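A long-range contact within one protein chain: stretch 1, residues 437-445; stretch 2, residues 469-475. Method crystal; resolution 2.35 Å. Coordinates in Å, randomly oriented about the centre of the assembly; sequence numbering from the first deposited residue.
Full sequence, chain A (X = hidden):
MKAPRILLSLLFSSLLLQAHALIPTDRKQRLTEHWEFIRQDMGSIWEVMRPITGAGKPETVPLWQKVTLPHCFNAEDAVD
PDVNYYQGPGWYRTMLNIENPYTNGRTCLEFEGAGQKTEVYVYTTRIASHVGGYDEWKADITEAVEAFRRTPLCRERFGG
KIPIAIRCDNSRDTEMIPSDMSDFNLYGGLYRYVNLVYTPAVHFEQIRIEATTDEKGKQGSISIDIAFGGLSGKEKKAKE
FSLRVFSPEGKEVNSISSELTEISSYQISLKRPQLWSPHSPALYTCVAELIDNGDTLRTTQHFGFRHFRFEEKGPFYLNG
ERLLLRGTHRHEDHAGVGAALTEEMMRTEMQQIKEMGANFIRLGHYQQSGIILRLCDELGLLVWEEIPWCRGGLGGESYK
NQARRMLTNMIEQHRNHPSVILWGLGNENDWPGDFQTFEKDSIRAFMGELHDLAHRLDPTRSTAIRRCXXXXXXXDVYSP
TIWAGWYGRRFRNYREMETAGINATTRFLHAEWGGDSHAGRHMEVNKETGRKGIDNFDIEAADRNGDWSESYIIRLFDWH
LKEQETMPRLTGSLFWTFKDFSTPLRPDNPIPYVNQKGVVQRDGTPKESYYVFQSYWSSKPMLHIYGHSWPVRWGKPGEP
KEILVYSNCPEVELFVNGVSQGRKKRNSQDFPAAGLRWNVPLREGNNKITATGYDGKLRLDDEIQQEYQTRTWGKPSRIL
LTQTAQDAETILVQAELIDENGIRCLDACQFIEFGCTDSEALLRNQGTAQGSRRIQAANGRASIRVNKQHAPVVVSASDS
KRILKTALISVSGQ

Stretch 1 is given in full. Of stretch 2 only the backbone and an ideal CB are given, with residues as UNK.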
# COMPACT_ATOMS: atom_id res chain seq x y z
N THR A 437 -25.18 -0.75 18.35
CA THR A 437 -26.43 -0.10 18.71
C THR A 437 -26.80 0.94 17.66
O THR A 437 -25.97 1.42 16.89
CB THR A 437 -26.32 0.62 20.05
OG1 THR A 437 -25.56 1.83 19.86
CG2 THR A 437 -25.64 -0.27 21.09
N PHE A 438 -28.08 1.28 17.66
CA PHE A 438 -28.58 2.40 16.88
C PHE A 438 -29.76 2.97 17.65
O PHE A 438 -30.83 2.34 17.70
CB PHE A 438 -28.98 1.96 15.48
CG PHE A 438 -29.35 3.09 14.59
CD1 PHE A 438 -28.37 3.75 13.86
CD2 PHE A 438 -30.67 3.52 14.52
CE1 PHE A 438 -28.72 4.81 13.03
CE2 PHE A 438 -31.02 4.59 13.70
CZ PHE A 438 -30.05 5.23 12.95
N GLU A 439 -29.58 4.13 18.26
CA GLU A 439 -30.53 4.70 19.21
C GLU A 439 -31.15 5.95 18.59
O GLU A 439 -30.54 7.02 18.59
CB GLU A 439 -29.83 5.02 20.53
CG GLU A 439 -29.34 3.77 21.25
CD GLU A 439 -28.35 4.06 22.36
OE1 GLU A 439 -27.98 5.25 22.56
OE2 GLU A 439 -27.94 3.10 23.05
N LYS A 440 -32.38 5.81 18.08
CA LYS A 440 -33.00 6.95 17.41
C LYS A 440 -33.13 8.12 18.37
O LYS A 440 -32.92 9.27 17.98
CB LYS A 440 -34.35 6.56 16.84
CG LYS A 440 -34.28 5.45 15.84
CD LYS A 440 -35.64 5.17 15.25
CE LYS A 440 -35.49 4.29 14.01
NZ LYS A 440 -36.80 4.01 13.36
N ASP A 441 -33.44 7.84 19.65
CA ASP A 441 -33.68 8.91 20.60
C ASP A 441 -32.39 9.64 20.95
O ASP A 441 -32.40 10.87 21.10
CB ASP A 441 -34.37 8.37 21.87
CG ASP A 441 -33.62 7.20 22.52
OD1 ASP A 441 -32.44 6.91 22.17
OD2 ASP A 441 -34.23 6.55 23.41
N SER A 442 -31.28 8.91 21.05
CA SER A 442 -29.98 9.55 21.24
C SER A 442 -29.60 10.38 20.03
O SER A 442 -28.97 11.43 20.17
CB SER A 442 -28.91 8.49 21.51
OG SER A 442 -29.31 7.64 22.56
N ILE A 443 -29.93 9.92 18.83
CA ILE A 443 -29.64 10.69 17.63
C ILE A 443 -30.48 11.96 17.60
O ILE A 443 -29.96 13.06 17.36
CB ILE A 443 -29.84 9.82 16.38
CG1 ILE A 443 -28.79 8.71 16.33
CG2 ILE A 443 -29.74 10.66 15.11
CD1 ILE A 443 -29.06 7.66 15.29
N ARG A 444 -31.79 11.83 17.86
CA ARG A 444 -32.63 13.00 18.04
C ARG A 444 -32.01 13.98 19.02
O ARG A 444 -31.87 15.18 18.73
CB ARG A 444 -34.03 12.59 18.53
CG ARG A 444 -35.13 12.65 17.49
CD ARG A 444 -36.51 12.50 18.12
NE ARG A 444 -37.09 13.77 18.58
CZ ARG A 444 -37.62 14.68 17.77
NH1 ARG A 444 -37.62 14.50 16.45
NH2 ARG A 444 -38.15 15.79 18.27
N ALA A 445 -31.61 13.48 20.20
CA ALA A 445 -31.10 14.36 21.24
C ALA A 445 -29.87 15.12 20.76
O ALA A 445 -29.75 16.33 20.97
CB ALA A 445 -30.77 13.55 22.49
N UNK A 469 -36.05 10.88 8.89
CA UNK A 469 -37.45 11.24 9.12
C UNK A 469 -37.74 11.47 10.60
O UNK A 469 -38.51 12.37 10.94
CB UNK A 469 -38.37 10.15 8.58
N UNK A 470 -37.10 10.69 11.49
CA UNK A 470 -37.37 10.85 12.92
C UNK A 470 -36.67 12.05 13.54
O UNK A 470 -36.78 12.25 14.76
CB UNK A 470 -36.95 9.58 13.67
N UNK A 471 -35.94 12.83 12.76
CA UNK A 471 -35.40 14.11 13.21
C UNK A 471 -35.92 15.29 12.41
O UNK A 471 -35.52 16.42 12.70
CB UNK A 471 -33.87 14.08 13.14
N UNK A 472 -36.79 15.06 11.41
CA UNK A 472 -37.10 16.09 10.41
C UNK A 472 -37.71 17.36 11.03
O UNK A 472 -37.53 18.46 10.48
CB UNK A 472 -38.06 15.52 9.37
N UNK A 473 -38.39 17.24 12.17
CA UNK A 473 -39.06 18.36 12.83
C UNK A 473 -38.09 19.29 13.56
O UNK A 473 -38.52 20.37 13.99
CB UNK A 473 -40.10 17.83 13.82
N UNK A 474 -36.83 18.89 13.71
CA UNK A 474 -35.91 19.63 14.58
C UNK A 474 -35.36 20.85 13.87
O UNK A 474 -35.28 21.93 14.46
CB UNK A 474 -34.76 18.73 15.04
N UNK A 475 -34.96 20.71 12.60
CA UNK A 475 -34.25 21.77 11.88
C UNK A 475 -35.21 22.75 11.22
O UNK A 475 -36.43 22.55 11.21
CB UNK A 475 -33.33 21.16 10.82

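Position 469 finds nothing of stretch 1 within 5.5 Å of its ideal CB, so the contact sets no demand and almost any side chain would do. The residue is Glu469, which does not touch stretch 1.

The CA-to-CB bond of position 470 points toward the helix that begins at Lys440, and the ideal CB lies 4.9 Å from Lys440 CD and 5.2 Å from Arg444 CG. Ahead are the aliphatic part of Lys440, Ile443 and the ring of Phe438, a greasy setting with room for a large side chain: Phe, Leu or Met would suit. The backbone O of 470 also lies 2.9 Å from Arg444 NH1 and accepts a hydrogen bond from it. Phe470 fills the space with chi1 in p. Lys440 CB sits over one face, 3.9 Å from the ring centroid and 12° off the normal, a CH-pi contact. At the ring edge, Ile443 CG2 approaches Phe470 CE2 at 3.8 Å. Phe438 CE2 meets Phe470 CZ at 4.2 Å, one apolar side chain against another.

At position 471 CA-to-CB points sideways, yet the backbones are close: its CA is 5.7 Å from Arg444 CA, and the ideal CB is 4.8 Å from Arg444 CG. Something compact fits best, such as Ala, Ser, Cys or Val. It is Cys471, whose SG lies 3.7 Å from Arg444 CA and 4.1 Å from Ile443 CG2, packing against the helix without a polar bond to it.

Position 472 points away, phi and psi are helical, and a long polar side chain is an easy choice. Lys472 NZ makes a salt bridge with Glu469 OE2, 3.5 Å away, within its own stretch.

Position 473 points sideways, but its ideal CB is 4.9 Å from Arg444 NH1, so a positive charge waits within reach of a short acid; Asp would suit, and Asn could offer an oxygen without the charge. Asp473, chi1 in p, answers with both oxygens: Arg444 NH1 donates to Asp473 OD1 at 2.7 Å, and Arg444 NH2 to Asp473 OD2 at 2.9 Å. This two-pronged salt bridge lies near the guanidinium plane.

Position 474 points toward stretch 1, its ideal CB 5.3 Å from Arg444 NH1, and a medium apolar side chain, Ile, Leu or Met, could reach a guanidinium face. Ile474 does so: CD1 lies over one face, 3.9 Å from Arg444 NH1, and 3.6 Å from Arg444 O.

Position 475 is out of reach and unconstrained here; it is Val475.

Stretch 2 (469-475) EFCKDIV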
# COMPACT_ATOMS: atom_id res chain seq x y z
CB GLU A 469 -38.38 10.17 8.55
CG GLU A 469 -38.37 10.10 7.03
CD GLU A 469 -38.74 11.43 6.33
OE1 GLU A 469 -37.94 11.88 5.46
OE2 GLU A 469 -39.82 12.00 6.62
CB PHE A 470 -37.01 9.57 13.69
CG PHE A 470 -35.54 9.19 13.65
CD1 PHE A 470 -35.09 8.17 12.82
CD2 PHE A 470 -34.62 9.79 14.49
CE1 PHE A 470 -33.75 7.80 12.79
CE2 PHE A 470 -33.28 9.41 14.47
CZ PHE A 470 -32.84 8.42 13.61
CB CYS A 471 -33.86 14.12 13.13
SG CYS A 471 -32.99 13.09 14.31
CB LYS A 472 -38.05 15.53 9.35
CG LYS A 472 -39.51 15.41 9.85
CD LYS A 472 -40.36 14.49 8.98
CE LYS A 472 -40.72 15.13 7.65
NZ LYS A 472 -42.04 14.64 7.15
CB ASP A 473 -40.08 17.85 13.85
CG ASP A 473 -39.46 16.88 14.87
OD1 ASP A 473 -38.93 15.82 14.44
OD2 ASP A 473 -39.46 17.18 16.09
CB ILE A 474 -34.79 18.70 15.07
CG1 ILE A 474 -35.27 17.78 16.18
CG2 ILE A 474 -33.60 19.52 15.58
CD1 ILE A 474 -34.32 16.60 16.45
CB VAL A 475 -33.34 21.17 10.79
CG1 VAL A 475 -32.31 20.26 11.41
CG2 VAL A 475 -34.20 20.42 9.78
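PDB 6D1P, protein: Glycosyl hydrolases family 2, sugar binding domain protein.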